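Local coordinates for CBS domain protein (Bacillus anthracis, PDB 3LQN) that is of unknown function but carries a tandem pair of CBS domains, a module that in many relatives binds adenine nucleotides and acts as a regulatory sensor, at residues A[35-40]-A[82-87]; A[57-62]-A[125-130]. All coordinates share one frame; numbering follows the deposited sequence. Where two conformers were deposited one is given.

How the interactions relate
The two contacts join different parts of a tandem CBS protein. Interaction 1 joins helix 36-46 of the first CBS repeat to the 3-10 turn in 82-87, between helix 66-72 and strand 99-101, and a second subunit packs against its apolar side. Interaction 2 joins the repeats themselves, pairing the approaches to strands 60-65 and 128-133. The segments alternate along the chain, yet the contacts do not touch: their centres are 23 Å apart and their nearest atoms about 11 Å. Each lies near a bound sulfate, probably from the crystallisation liquor: one is bonded by G35 and H38 in interaction 1, another lies about 4 Å from the side chain of Y58 in interaction 2.

Interaction 1: A[35-40]-A[82-87]; sequences GLEHAL and ERLEEM. With SO4 (sulfate ion), chain C.
L36 meets both L84 and M87, joining the first turn of helix 36-46 to the end of a 3-10 turn. The apolar part is carried by leucine methyls, which meet CB atoms and one another. CD1 of L36 presses on CB of M87 at 3.4 Å, tighter than usual for two carbons, while the two side chains cross obliquely. M87 bends at chi3 (72°), which places its CE also beside that methyl. L84 sends its two methyls different ways: CD2 packs on CB of L36 at 3.8 Å, and CD1 meets CD2 of L40, the two leucines crossing at about a right angle.

One backbone hydrogen bond and one water link the main chains. L36 N donates to M87 O (2.9 Å), and the CA of G35 makes a CA-H...O contact with the same oxygen. The water accepts from E37 N and donates to L84 O at 2.7 Å, so a second first-turn amide is tied to the 3-10 turn.

E37 lays its CG against CB of L84 (3.5 Å), and OE1 reaches the CA and CB of E85. Their carboxylates are nearly perpendicular, but both residues were modelled in two conformers, so any effect of the nearby like charges is doubtful.

At the helix start, a sulfate oxygen, O3, accepts from G35 N (2.7 Å) and from H38 ND1, where the N-cap amide and the helix dipole would favour an anion.

Helix 66-72 adjoins the contact, with I69 touching L40 and L84, while F81 of the second subunit packs on the same two leucines.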
loop_
_atom_site.group_PDB
_atom_site.type_symbol
_atom_site.label_atom_id
_atom_site.label_comp_id
_atom_site.label_asym_id
_atom_site.label_seq_id
_atom_site.Cartn_x
_atom_site.Cartn_y
_atom_site.Cartn_z
ATOM N N GLY A 35 3.523 1.277 22.728
ATOM C CA GLY A 35 2.934 -0.069 22.571
ATOM C C GLY A 35 2.446 -0.339 21.154
ATOM O O GLY A 35 2.129 0.594 20.411
ATOM N N LEU A 36 2.384 -1.612 20.741
ATOM C CA LEU A 36 1.877 -1.903 19.411
ATOM C C LEU A 36 0.347 -1.724 19.316
ATOM O O LEU A 36 -0.141 -1.514 18.250
ATOM C CB LEU A 36 2.255 -3.298 18.965
ATOM C CG LEU A 36 3.750 -3.486 18.695
ATOM C CD1 LEU A 36 3.952 -4.828 17.999
ATOM C CD2 LEU A 36 4.255 -2.362 17.799
ATOM N N GLU A 37 -0.389 -1.848 20.418
ATOM C CA GLU A 37 -1.834 -1.579 20.338
ATOM C C GLU A 37 -2.046 -0.083 20.025
ATOM O O GLU A 37 -2.909 0.281 19.225
ATOM C CB GLU A 37 -2.580 -1.971 21.620
ATOM C CG GLU A 37 -2.674 -3.494 21.846
ATOM C CD GLU A 37 -3.579 -3.853 23.021
ATOM O OE1 GLU A 37 -3.177 -3.605 24.177
ATOM O OE2 GLU A 37 -4.687 -4.388 22.779
ATOM N N HIS A 38 -1.259 0.763 20.679
ATOM C CA HIS A 38 -1.267 2.201 20.405
ATOM C C HIS A 38 -0.889 2.462 18.949
ATOM O O HIS A 38 -1.571 3.156 18.227
ATOM C CB HIS A 38 -0.253 2.909 21.325
ATOM C CG HIS A 38 -0.220 4.394 21.180
ATOM N ND1 HIS A 38 0.429 5.217 22.081
ATOM C CD2 HIS A 38 -0.792 5.218 20.272
ATOM C CE1 HIS A 38 0.282 6.476 21.709
ATOM N NE2 HIS A 38 -0.448 6.504 20.607
ATOM N N ALA A 39 0.233 1.889 18.514
ATOM C CA ALA A 39 0.667 2.115 17.145
ATOM C C ALA A 39 -0.347 1.631 16.112
ATOM O O ALA A 39 -0.576 2.311 15.115
ATOM C CB ALA A 39 2.047 1.476 16.919
ATOM N N LEU A 40 -0.933 0.441 16.325
ATOM C CA LEU A 40 -1.858 -0.104 15.333
ATOM C C LEU A 40 -3.110 0.769 15.274
ATOM O O LEU A 40 -3.669 1.030 14.194
ATOM C CB LEU A 40 -2.196 -1.567 15.672
ATOM C CG LEU A 40 -3.085 -2.217 14.611
ATOM C CD1 LEU A 40 -2.310 -2.412 13.248
ATOM C CD2 LEU A 40 -3.497 -3.605 15.141
ATOM N N GLU A 82 -3.468 -11.037 20.968
ATOM C CA GLU A 82 -3.262 -10.891 22.398
ATOM C C GLU A 82 -1.828 -10.508 22.693
ATOM O O GLU A 82 -1.535 -9.899 23.734
ATOM C CB GLU A 82 -3.618 -12.185 23.136
ATOM C CG GLU A 82 -2.690 -13.343 22.825
ATOM C CD GLU A 82 -3.071 -14.100 21.548
ATOM O OE1 GLU A 82 -4.056 -13.703 20.867
ATOM O OE2 GLU A 82 -2.376 -15.099 21.232
ATOM N N ARG A 83 -0.920 -10.870 21.797
ATOM C CA ARG A 83 0.475 -10.436 21.955
ATOM C C ARG A 83 0.740 -8.946 21.852
ATOM O O ARG A 83 1.801 -8.481 22.299
ATOM C CB ARG A 83 1.394 -11.154 20.970
ATOM C CG ARG A 83 1.297 -12.686 21.020
ATOM C CD ARG A 83 2.628 -13.362 21.069
ATOM N NE ARG A 83 3.428 -13.186 19.871
ATOM C CZ ARG A 83 4.608 -12.575 19.852
ATOM N NH1 ARG A 83 5.273 -12.453 18.712
ATOM N NH2 ARG A 83 5.124 -12.089 20.978
ATOM N N LEU A 84 -0.161 -8.183 21.233
ATOM C CA LEU A 84 0.164 -6.783 21.007
ATOM C C LEU A 84 0.358 -6.005 22.279
ATOM O O LEU A 84 1.176 -5.105 22.313
ATOM C CB LEU A 84 -0.886 -6.049 20.151
ATOM C CG LEU A 84 -1.043 -6.649 18.738
ATOM C CD1 LEU A 84 -2.360 -6.041 18.167
ATOM C CD2 LEU A 84 0.210 -6.314 17.916
ATOM N N GLU A 85 -0.385 -6.386 23.320
ATOM C CA GLU A 85 -0.376 -5.689 24.597
ATOM C C GLU A 85 1.033 -5.693 25.220
ATOM O O GLU A 85 1.381 -4.820 26.009
ATOM C CB GLU A 85 -1.365 -6.376 25.558
ATOM C CG GLU A 85 -1.457 -5.702 26.923
ATOM C CD GLU A 85 -2.412 -6.403 27.899
ATOM O OE1 GLU A 85 -2.244 -7.623 28.188
ATOM O OE2 GLU A 85 -3.322 -5.706 28.395
ATOM N N GLU A 86 1.831 -6.689 24.856
ATOM C CA GLU A 86 3.157 -6.899 25.443
ATOM C C GLU A 86 4.299 -6.318 24.609
ATOM O O GLU A 86 5.430 -6.360 25.043
ATOM C CB GLU A 86 3.455 -8.407 25.618
ATOM C CG GLU A 86 2.242 -9.361 25.721
ATOM C CD GLU A 86 2.650 -10.844 25.536
ATOM O OE1 GLU A 86 1.768 -11.726 25.513
ATOM O OE2 GLU A 86 3.864 -11.123 25.408
ATOM N N MET A 87 4.005 -5.824 23.400
ATOM C CA MET A 87 5.033 -5.415 22.470
ATOM C C MET A 87 5.112 -3.941 22.239
ATOM O O MET A 87 4.132 -3.201 22.429
ATOM C CB MET A 87 4.743 -6.080 21.114
ATOM C CG MET A 87 4.718 -7.610 21.305
ATOM S SD MET A 87 4.218 -8.481 19.799
ATOM C CE MET A 87 5.600 -8.283 18.774
HETATM S S SO4 C . 1.670 3.271 25.077
HETATM O O1 SO4 C . 2.883 3.477 25.885
HETATM O O2 SO4 C . 0.800 4.403 25.369
HETATM O O3 SO4 C . 2.104 3.405 23.722
HETATM O O4 SO4 C . 1.063 2.012 25.356
HETATM O O HOH W 1 0.719 -2.574 23.195
#

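Interaction 2: A[57-62]-A[125-130]; sequences MYKLHG and DGYFEG
One face of the Y127 ring receives the end of K59: CE lies 3.6 Å above the ring plane, offset toward the rim, in a CH-pi contact, and NZ stands 4.8 Å from the ring centroid, 25° off the normal, as a cation-pi partner. At the ring edge, in its plane, M57 O lies 3.0 Å from CE1, and OD2 of D125 is also found at the edge. The F128 ring has G130 N over one face, again toward the rim, while CD1 of L60 approaches it obliquely.

K59 is extended to CE and bends at chi4 (-145°), which sets NZ within 3.0 Å of D125 O. This hydrogen bond comes in the carbonyl plane, so the ammonium is held by a backbone acceptor as well as by the aromatic ring. Nearer the backbone, CG of K59 lies over the peptide of G126.

The main chains are joined by a single beta bridge, K59 with Y127. F128 N donates to Y58 O at 2.9 Å, and L60 N donates to G126 O in a longer bond of 3.3 Å. CA-H...O contacts from Y127 to Y58 O and from K59 to G126 O accompany the bridge.

Within each loop a side chain accepts from the backbone: D55 OD1 from the amides of M57 and K59, N123 OD1 from that of Y127. On the apolar side L60 and F128 both pack on P52 and L54 of strand 50-54.

Chemically, the contact joins the two CBS repeats largely through backbone bonds, and the lysine's charge is probably eased by a carbonyl and a pi face, with the D125 carboxylate too distant for an ion pair.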
loop_
_atom_site.group_PDB
_atom_site.type_symbol
_atom_site.label_atom_id
_atom_site.label_comp_id
_atom_site.label_asym_id
_atom_site.label_seq_id
_atom_site.Cartn_x
_atom_site.Cartn_y
_atom_site.Cartn_z
ATOM N N MET A 57 12.952 14.705 19.524
ATOM C CA MET A 57 13.335 15.869 18.777
ATOM C C MET A 57 12.746 15.897 17.360
ATOM O O MET A 57 13.152 16.702 16.528
ATOM C CB MET A 57 14.831 15.957 18.782
ATOM C CG MET A 57 15.294 15.740 20.246
ATOM S SD MET A 57 17.018 15.560 20.225
ATOM C CE MET A 57 17.460 17.027 19.326
ATOM N N TYR A 58 11.810 14.987 17.148
ATOM C CA TYR A 58 11.122 14.875 15.879
ATOM C C TYR A 58 12.127 14.494 14.770
ATOM O O TYR A 58 11.996 14.891 13.605
ATOM C CB TYR A 58 10.360 16.187 15.618
ATOM C CG TYR A 58 9.046 16.312 16.393
ATOM C CD1 TYR A 58 7.855 15.878 15.826
ATOM C CD2 TYR A 58 8.993 16.882 17.670
ATOM C CE1 TYR A 58 6.662 15.991 16.493
ATOM C CE2 TYR A 58 7.790 17.010 18.343
ATOM C CZ TYR A 58 6.629 16.558 17.741
ATOM O OH TYR A 58 5.417 16.670 18.371
ATOM N N LYS A 59 13.120 13.685 15.150
ATOM C CA LYS A 59 14.040 13.074 14.201
ATOM C C LYS A 59 13.561 11.684 13.843
ATOM O O LYS A 59 12.972 10.985 14.654
ATOM C CB LYS A 59 15.481 13.079 14.745
ATOM C CG LYS A 59 16.034 14.505 14.688
ATOM C CD LYS A 59 17.396 14.691 15.328
ATOM C CE LYS A 59 17.794 16.151 15.185
ATOM N NZ LYS A 59 19.264 16.277 14.970
ATOM N N LEU A 60 13.809 11.290 12.605
ATOM C CA LEU A 60 13.340 10.040 12.045
ATOM C C LEU A 60 14.212 8.862 12.482
ATOM O O LEU A 60 15.434 8.893 12.302
ATOM C CB LEU A 60 13.339 10.187 10.502
ATOM C CG LEU A 60 12.827 8.953 9.797
ATOM C CD1 LEU A 60 11.301 8.690 10.165
ATOM C CD2 LEU A 60 13.080 9.089 8.271
ATOM N N HIS A 61 13.583 7.850 13.080
ATOM C CA HIS A 61 14.225 6.587 13.484
ATOM C C HIS A 61 13.893 5.402 12.598
ATOM O O HIS A 61 14.680 4.478 12.441
ATOM C CB HIS A 61 13.850 6.252 14.921
ATOM C CG HIS A 61 14.677 6.978 15.926
ATOM N ND1 HIS A 61 15.328 6.331 16.952
ATOM C CD2 HIS A 61 14.998 8.284 16.030
ATOM C CE1 HIS A 61 15.995 7.223 17.667
ATOM N NE2 HIS A 61 15.816 8.413 17.129
ATOM N N GLY A 62 12.719 5.403 12.010
ATOM C CA GLY A 62 12.334 4.274 11.219
ATOM C C GLY A 62 10.912 4.431 10.796
ATOM O O GLY A 62 10.334 5.479 11.002
ATOM N N ASP A 125 19.300 18.250 9.098
ATOM C CA ASP A 125 19.552 17.738 10.454
ATOM C C ASP A 125 18.742 16.501 10.839
ATOM O O ASP A 125 18.631 16.177 12.032
ATOM C CB ASP A 125 19.239 18.818 11.503
ATOM C CG ASP A 125 20.012 20.111 11.282
ATOM O OD1 ASP A 125 21.244 20.052 11.080
ATOM O OD2 ASP A 125 19.379 21.190 11.331
ATOM N N GLY A 126 18.148 15.828 9.859
ATOM C CA GLY A 126 17.431 14.598 10.148
ATOM C C GLY A 126 16.055 14.758 10.778
ATOM O O GLY A 126 15.421 13.760 11.153
ATOM N N TYR A 127 15.581 15.999 10.872
ATOM C CA TYR A 127 14.227 16.210 11.339
ATOM C C TYR A 127 13.326 15.646 10.262
ATOM O O TYR A 127 13.580 15.854 9.069
ATOM C CB TYR A 127 13.895 17.702 11.561
ATOM C CG TYR A 127 14.673 18.315 12.736
ATOM C CD1 TYR A 127 14.295 18.082 14.062
ATOM C CD2 TYR A 127 15.795 19.101 12.506
ATOM C CE1 TYR A 127 15.042 18.627 15.138
ATOM C CE2 TYR A 127 16.534 19.640 13.562
ATOM C CZ TYR A 127 16.150 19.398 14.862
ATOM O OH TYR A 127 16.901 19.960 15.877
ATOM N N PHE A 128 12.238 15.024 10.677
ATOM C CA PHE A 128 11.224 14.529 9.744
ATOM C C PHE A 128 10.429 15.721 9.170
ATOM O O PHE A 128 9.959 16.557 9.920
ATOM C CB PHE A 128 10.302 13.583 10.531
ATOM C CG PHE A 128 9.122 13.119 9.759
ATOM C CD1 PHE A 128 9.282 12.367 8.598
ATOM C CD2 PHE A 128 7.853 13.496 10.138
ATOM C CE1 PHE A 128 8.167 11.929 7.865
ATOM C CE2 PHE A 128 6.746 13.091 9.393
ATOM C CZ PHE A 128 6.907 12.310 8.266
ATOM N N GLU A 129 10.263 15.755 7.841
ATOM C CA GLU A 129 9.685 16.901 7.124
ATOM C C GLU A 129 8.417 16.579 6.341
ATOM O O GLU A 129 7.634 17.476 6.001
ATOM C CB GLU A 129 10.734 17.450 6.140
ATOM C CG GLU A 129 11.903 18.064 6.885
ATOM C CD GLU A 129 11.476 19.240 7.763
ATOM O OE1 GLU A 129 12.080 19.455 8.854
ATOM O OE2 GLU A 129 10.536 19.967 7.364
ATOM N N GLY A 130 8.250 15.302 6.028
ATOM C CA GLY A 130 7.103 14.834 5.285
ATOM C C GLY A 130 7.288 13.442 4.666
ATOM O O GLY A 130 8.317 12.776 4.836
#